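Local coordinates for CdiI (Burkholderia pseudomallei 1026a, PDB 4G6V), which binds the tRNase toxin domain of a contact-dependent growth inhibition system as its immunity protein, and probably blocks its activity, at residues 18-23 / 35-40; 80-85 / 91-96. One frame throughout, in Å; residues are numbered along the deposited sequence.

Interaction 1 (18-23 / 35-40); sequences SDLNKI and FLISPV
Ser38 OG is held twice at the bend between Ile37 and Val40, the two residues that this part of the strand sends against Leu20. The hydroxyl donates to Pro39 O at 2.7 Å, meeting the carbonyl at 131° and tilted 35° from its plane, and it also takes a hydrogen bond from Leu63 N on the neighbouring strand 60-66. Ser38 and Pro39 point away from the helix, while Ile37 before them and Val40 after them face it.

Across the contact everything is apolar, and Leu20 does most of the work by splitting its two methyls. CD1 goes to the valine, 3.4 Å from Val40 CG2, and CD2 goes to the isoleucine, 3.8 Å from Ile37 CD1. Ile37 answers with both of its branches: CG2, anti to the backbone N because CG1 sits at chi1 -54°, reaches Leu20 CD2 at 4.0 Å, and the CG1-CD1 arm reaches the same methyl from the other branch. One turn further along the helix, Ile23 joins more loosely, its CG2 lying 4.4 Å from Ile37 CD1. Phe31 of helix 28-34 touches both of these isoleucines, Phe62 and Phe86 pack on Leu20, and all four touching side chains are buried.

Polar groups of the same helix reinforce the packing from before and after Leu20. Arg24 NH2 bonds to Ile37 O and Glu17 OE1 accepts from Val40 N, so two backbone groups of a strand that lies at the border of this chain's sheet find partners on the helix. The result is a helix packed on one face of an antiparallel sheet, as in alpha+beta folds: helix 13-26 covers the 35-42 side of the five-stranded sheet.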
loop_
_atom_site.group_PDB
_atom_site.type_symbol
_atom_site.label_atom_id
_atom_site.label_comp_id
_atom_site.label_asym_id
_atom_site.label_seq_id
_atom_site.Cartn_x
_atom_site.Cartn_y
_atom_site.Cartn_z
ATOM N N SER B 18 -3.436 4.570 -22.000
ATOM C CA SER B 18 -3.032 5.620 -22.923
ATOM C C SER B 18 -2.733 6.930 -22.176
ATOM O O SER B 18 -1.668 7.522 -22.358
ATOM C CB SER B 18 -4.095 5.829 -24.011
ATOM O OG SER B 18 -3.952 7.112 -24.610
ATOM N N ASP B 19 -3.662 7.379 -21.334
ATOM C CA ASP B 19 -3.423 8.554 -20.478
ATOM C C ASP B 19 -2.185 8.421 -19.550
ATOM O O ASP B 19 -1.406 9.371 -19.417
ATOM C CB ASP B 19 -4.671 8.890 -19.647
ATOM C CG ASP B 19 -5.676 9.705 -20.413
ATOM O OD1 ASP B 19 -5.251 10.558 -21.232
ATOM O OD2 ASP B 19 -6.892 9.503 -20.190
ATOM N N LEU B 20 -2.011 7.264 -18.906
ATOM C CA LEU B 20 -0.816 7.046 -18.078
ATOM C C LEU B 20 0.511 7.111 -18.832
ATOM O O LEU B 20 1.547 7.406 -18.237
ATOM C CB LEU B 20 -0.902 5.747 -17.267
ATOM C CG LEU B 20 -1.694 5.950 -15.982
ATOM C CD1 LEU B 20 -2.126 4.644 -15.389
ATOM C CD2 LEU B 20 -0.885 6.771 -14.972
ATOM N N ASN B 21 0.498 6.829 -20.126
ATOM C CA ASN B 21 1.728 6.921 -20.887
ATOM C C ASN B 21 2.191 8.363 -20.953
ATOM O O ASN B 21 3.369 8.667 -20.836
ATOM C CB ASN B 21 1.548 6.365 -22.297
ATOM C CG ASN B 21 1.397 4.842 -22.329
ATOM O OD1 ASN B 21 1.784 4.127 -21.394
ATOM N ND2 ASN B 21 0.830 4.339 -23.429
ATOM N N LYS B 22 1.244 9.261 -21.150
ATOM C CA LYS B 22 1.574 10.659 -21.241
ATOM C C LYS B 22 2.089 11.169 -19.898
ATOM O O LYS B 22 3.050 11.937 -19.841
ATOM C CB LYS B 22 0.353 11.435 -21.696
ATOM C CG LYS B 22 -0.136 10.997 -23.066
ATOM C CD LYS B 22 -1.344 11.808 -23.519
ATOM C CE LYS B 22 -1.890 11.251 -24.827
ATOM N NZ LYS B 22 -3.041 12.102 -25.252
ATOM N N ILE B 23 1.457 10.728 -18.816
ATOM C CA ILE B 23 1.924 11.075 -17.486
ATOM C C ILE B 23 3.365 10.628 -17.287
ATOM O O ILE B 23 4.224 11.442 -16.984
ATOM C CB ILE B 23 0.980 10.536 -16.404
ATOM C CG1 ILE B 23 -0.150 11.539 -16.173
ATOM C CG2 ILE B 23 1.683 10.394 -15.108
ATOM C CD1 ILE B 23 -1.484 10.885 -15.851
ATOM N N PHE B 35 8.351 6.912 -7.691
ATOM C CA PHE B 35 7.054 6.246 -7.614
ATOM C C PHE B 35 6.915 5.214 -8.731
ATOM O O PHE B 35 7.351 5.446 -9.855
ATOM C CB PHE B 35 5.932 7.268 -7.721
ATOM C CG PHE B 35 5.886 8.228 -6.572
ATOM C CD1 PHE B 35 4.983 8.045 -5.541
ATOM C CD2 PHE B 35 6.745 9.315 -6.524
ATOM C CE1 PHE B 35 4.918 8.930 -4.487
ATOM C CE2 PHE B 35 6.703 10.211 -5.460
ATOM C CZ PHE B 35 5.787 10.016 -4.440
ATOM N N LEU B 36 6.329 4.065 -8.429
ATOM C CA LEU B 36 6.098 3.078 -9.477
ATOM C C LEU B 36 4.609 2.958 -9.773
ATOM O O LEU B 36 3.799 2.737 -8.867
ATOM C CB LEU B 36 6.703 1.712 -9.117
ATOM C CG LEU B 36 8.206 1.741 -8.804
ATOM C CD1 LEU B 36 8.738 0.343 -8.537
ATOM C CD2 LEU B 36 9.016 2.419 -9.911
ATOM N N ILE B 37 4.256 3.114 -11.045
ATOM C CA ILE B 37 2.861 2.995 -11.464
ATOM C C ILE B 37 2.580 1.598 -12.019
ATOM O O ILE B 37 3.145 1.195 -13.057
ATOM C CB ILE B 37 2.465 4.069 -12.523
ATOM C CG1 ILE B 37 2.804 5.478 -12.010
ATOM C CG2 ILE B 37 0.992 3.948 -12.877
ATOM C CD1 ILE B 37 2.307 6.654 -12.903
ATOM N N SER B 38 1.709 0.863 -11.326
ATOM C CA SER B 38 1.291 -0.448 -11.813
ATOM C C SER B 38 0.575 -0.355 -13.171
ATOM O O SER B 38 0.137 0.721 -13.601
ATOM C CB SER B 38 0.376 -1.133 -10.802
ATOM O OG SER B 38 -0.981 -0.818 -11.058
ATOM N N PRO B 39 0.478 -1.484 -13.869
ATOM C CA PRO B 39 -0.449 -1.569 -15.005
ATOM C C PRO B 39 -1.864 -1.285 -14.536
ATOM O O PRO B 39 -2.167 -1.511 -13.353
ATOM C CB PRO B 39 -0.343 -3.042 -15.441
ATOM C CG PRO B 39 0.534 -3.744 -14.357
ATOM C CD PRO B 39 1.372 -2.653 -13.780
ATOM N N VAL B 40 -2.711 -0.798 -15.445
ATOM C CA VAL B 40 -4.114 -0.571 -15.137
ATOM C C VAL B 40 -4.887 -1.863 -15.334
ATOM O O VAL B 40 -4.624 -2.594 -16.276
ATOM C CB VAL B 40 -4.738 0.510 -16.055
ATOM C CG1 VAL B 40 -6.211 0.748 -15.689
ATOM C CG2 VAL B 40 -3.944 1.803 -15.979
#

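Interaction 2 (80-85 / 91-96); sequences KILVDG and ILILQD
This is helix-on-sheet packing between the last turn of helix 75-84 and the start of strand 91-95, where the chain leaves the helix and comes back as the next strand. The two run nearly antiparallel, at 162°, with their axes 9.1 Å apart. Closest to the connection, the backbones of Val83 and Ile91 draw together, CA to CA 6.2 Å. Ile91 CG2 presses on Val83 CA at 3.7 Å and also meets Val83 CG2 at 4.0 Å. That branch is placed between the backbone N and the carbonyl carbon, since CG1 is swung anti to N (chi1 -170°).

Helix and strand thus form an alpha-beta hairpin, joined by a short loop, whose strand lies between 4-9 and 99-100 in the antiparallel sheet.

Deeper in, Leu82 takes the inward position. Its CB rests 4.1 Å from Ile93 CD1 and 4.3 Å from Ile91 CD1, so the tips of two strand residues meet the base of one leucine, which also touches Cys7 of strand 4-9. Val83 lies at the exposed margin, near Thr102. At the far end of 91-96, Gln95 and Asp96 turn to the toxin chain instead: Asp96 OD1 forms a salt bridge with Lys121 NZ of that chain.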
loop_
_atom_site.group_PDB
_atom_site.type_symbol
_atom_site.label_atom_id
_atom_site.label_comp_id
_atom_site.label_asym_id
_atom_site.label_seq_id
_atom_site.Cartn_x
_atom_site.Cartn_y
_atom_site.Cartn_z
ATOM N N LYS B 80 -2.106 15.317 -7.357
ATOM C CA LYS B 80 -2.585 16.398 -8.214
ATOM C C LYS B 80 -2.213 16.150 -9.686
ATOM O O LYS B 80 -3.056 16.287 -10.567
ATOM C CB LYS B 80 -2.054 17.741 -7.708
ATOM C CG LYS B 80 -2.175 18.849 -8.708
ATOM C CD LYS B 80 -0.942 19.737 -8.702
ATOM C CE LYS B 80 -0.551 20.161 -10.123
ATOM N NZ LYS B 80 -1.637 20.892 -10.845
ATOM N N ILE B 81 -0.962 15.759 -9.938
ATOM C CA ILE B 81 -0.494 15.421 -11.286
ATOM C C ILE B 81 -1.394 14.365 -11.933
ATOM O O ILE B 81 -1.640 14.385 -13.152
ATOM C CB ILE B 81 0.978 14.923 -11.251
ATOM C CG1 ILE B 81 1.941 16.100 -11.097
ATOM C CG2 ILE B 81 1.350 14.136 -12.497
ATOM C CD1 ILE B 81 3.378 15.682 -10.798
ATOM N N LEU B 82 -1.886 13.444 -11.110
ATOM C CA LEU B 82 -2.762 12.381 -11.598
ATOM C C LEU B 82 -4.188 12.893 -11.924
ATOM O O LEU B 82 -4.720 12.616 -12.982
ATOM C CB LEU B 82 -2.769 11.183 -10.628
ATOM C CG LEU B 82 -1.478 10.353 -10.449
ATOM C CD1 LEU B 82 -1.703 9.179 -9.504
ATOM C CD2 LEU B 82 -0.902 9.830 -11.785
ATOM N N VAL B 83 -4.786 13.659 -11.023
ATOM C CA VAL B 83 -6.088 14.290 -11.270
ATOM C C VAL B 83 -6.083 15.083 -12.595
ATOM O O VAL B 83 -7.090 15.132 -13.323
ATOM C CB VAL B 83 -6.471 15.259 -10.090
ATOM C CG1 VAL B 83 -7.699 16.098 -10.429
ATOM C CG2 VAL B 83 -6.673 14.520 -8.765
ATOM N N ASP B 84 -4.942 15.700 -12.899
ATOM C CA ASP B 84 -4.813 16.585 -14.056
ATOM C C ASP B 84 -4.534 15.832 -15.360
ATOM O O ASP B 84 -4.880 16.316 -16.433
ATOM C CB ASP B 84 -3.737 17.650 -13.811
ATOM N N GLY B 85 -3.910 14.658 -15.270
ATOM C CA GLY B 85 -3.594 13.888 -16.458
ATOM C C GLY B 85 -4.681 12.885 -16.802
ATOM O O GLY B 85 -4.497 11.997 -17.635
ATOM N N ILE B 91 -11.294 10.760 -11.169
ATOM C CA ILE B 91 -10.376 9.861 -10.476
ATOM C C ILE B 91 -10.536 9.980 -8.972
ATOM O O ILE B 91 -10.607 11.076 -8.440
ATOM C CB ILE B 91 -8.868 10.029 -10.918
ATOM C CG1 ILE B 91 -8.015 8.902 -10.348
ATOM C CG2 ILE B 91 -8.279 11.350 -10.518
ATOM C CD1 ILE B 91 -6.524 9.120 -10.520
ATOM N N LEU B 92 -10.634 8.847 -8.291
ATOM C CA LEU B 92 -10.619 8.853 -6.835
ATOM C C LEU B 92 -9.254 8.313 -6.421
ATOM O O LEU B 92 -8.803 7.311 -6.970
ATOM C CB LEU B 92 -11.757 7.981 -6.299
ATOM C CG LEU B 92 -11.656 7.411 -4.887
ATOM C CD1 LEU B 92 -11.789 8.516 -3.896
ATOM C CD2 LEU B 92 -12.719 6.356 -4.660
ATOM N N ILE B 93 -8.573 8.984 -5.497
ATOM C CA ILE B 93 -7.290 8.468 -4.994
ATOM C C ILE B 93 -7.325 8.216 -3.492
ATOM O O ILE B 93 -7.430 9.154 -2.711
ATOM C CB ILE B 93 -6.113 9.435 -5.266
ATOM C CG1 ILE B 93 -5.955 9.712 -6.762
ATOM C CG2 ILE B 93 -4.815 8.878 -4.661
ATOM C CD1 ILE B 93 -4.824 10.692 -7.073
ATOM N N LEU B 94 -7.228 6.959 -3.091
ATOM C CA LEU B 94 -7.154 6.623 -1.681
ATOM C C LEU B 94 -5.750 6.116 -1.289
ATOM O O LEU B 94 -5.283 5.055 -1.728
ATOM C CB LEU B 94 -8.220 5.587 -1.319
ATOM C CG LEU B 94 -9.686 5.871 -1.633
ATOM C CD1 LEU B 94 -10.569 4.780 -1.076
ATOM C CD2 LEU B 94 -10.119 7.196 -1.056
ATOM N N GLN B 95 -5.063 6.878 -0.450
ATOM C CA GLN B 95 -3.792 6.416 0.063
ATOM C C GLN B 95 -4.064 5.174 0.908
ATOM O O GLN B 95 -4.904 5.203 1.827
ATOM C CB GLN B 95 -3.133 7.494 0.888
ATOM C CG GLN B 95 -1.696 7.202 1.188
ATOM C CD GLN B 95 -0.920 8.438 1.562
ATOM O OE1 GLN B 95 -1.230 9.546 1.113
ATOM N NE2 GLN B 95 0.101 8.258 2.384
ATOM N N ASP B 96 -3.371 4.087 0.561
ATOM C CA ASP B 96 -3.539 2.778 1.187
ATOM C C ASP B 96 -5.003 2.383 1.294
ATOM O O ASP B 96 -5.424 1.695 2.240
ATOM C CB ASP B 96 -2.816 2.708 2.544
ATOM C CG ASP B 96 -1.298 2.545 2.389
ATOM O OD1 ASP B 96 -0.859 1.923 1.376
ATOM O OD2 ASP B 96 -0.551 3.040 3.273
#

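Interaction 1 closes along the chain before interaction 2 opens, yet their centres lie only about 12 Å apart and both pack against the same sheet. The two helices meet directly. Ile23 CD1 of helix 13-26 lies 4.2 Å from Leu82 CD2 of helix 75-84, and Gly85 O, just past the end of that helix, is 3.7 Å from Ile23 CD1 and equally far from Asp19 CB. Ile23 thus joins the apolar residues of interaction 1 to Leu82 of interaction 2. Each contact also has a strand-side residue near the toxin chain: Ser38 of interaction 1 packs on Ser124 of the toxin, and Gln95 of interaction 2 bonds to Thr59 of the toxin.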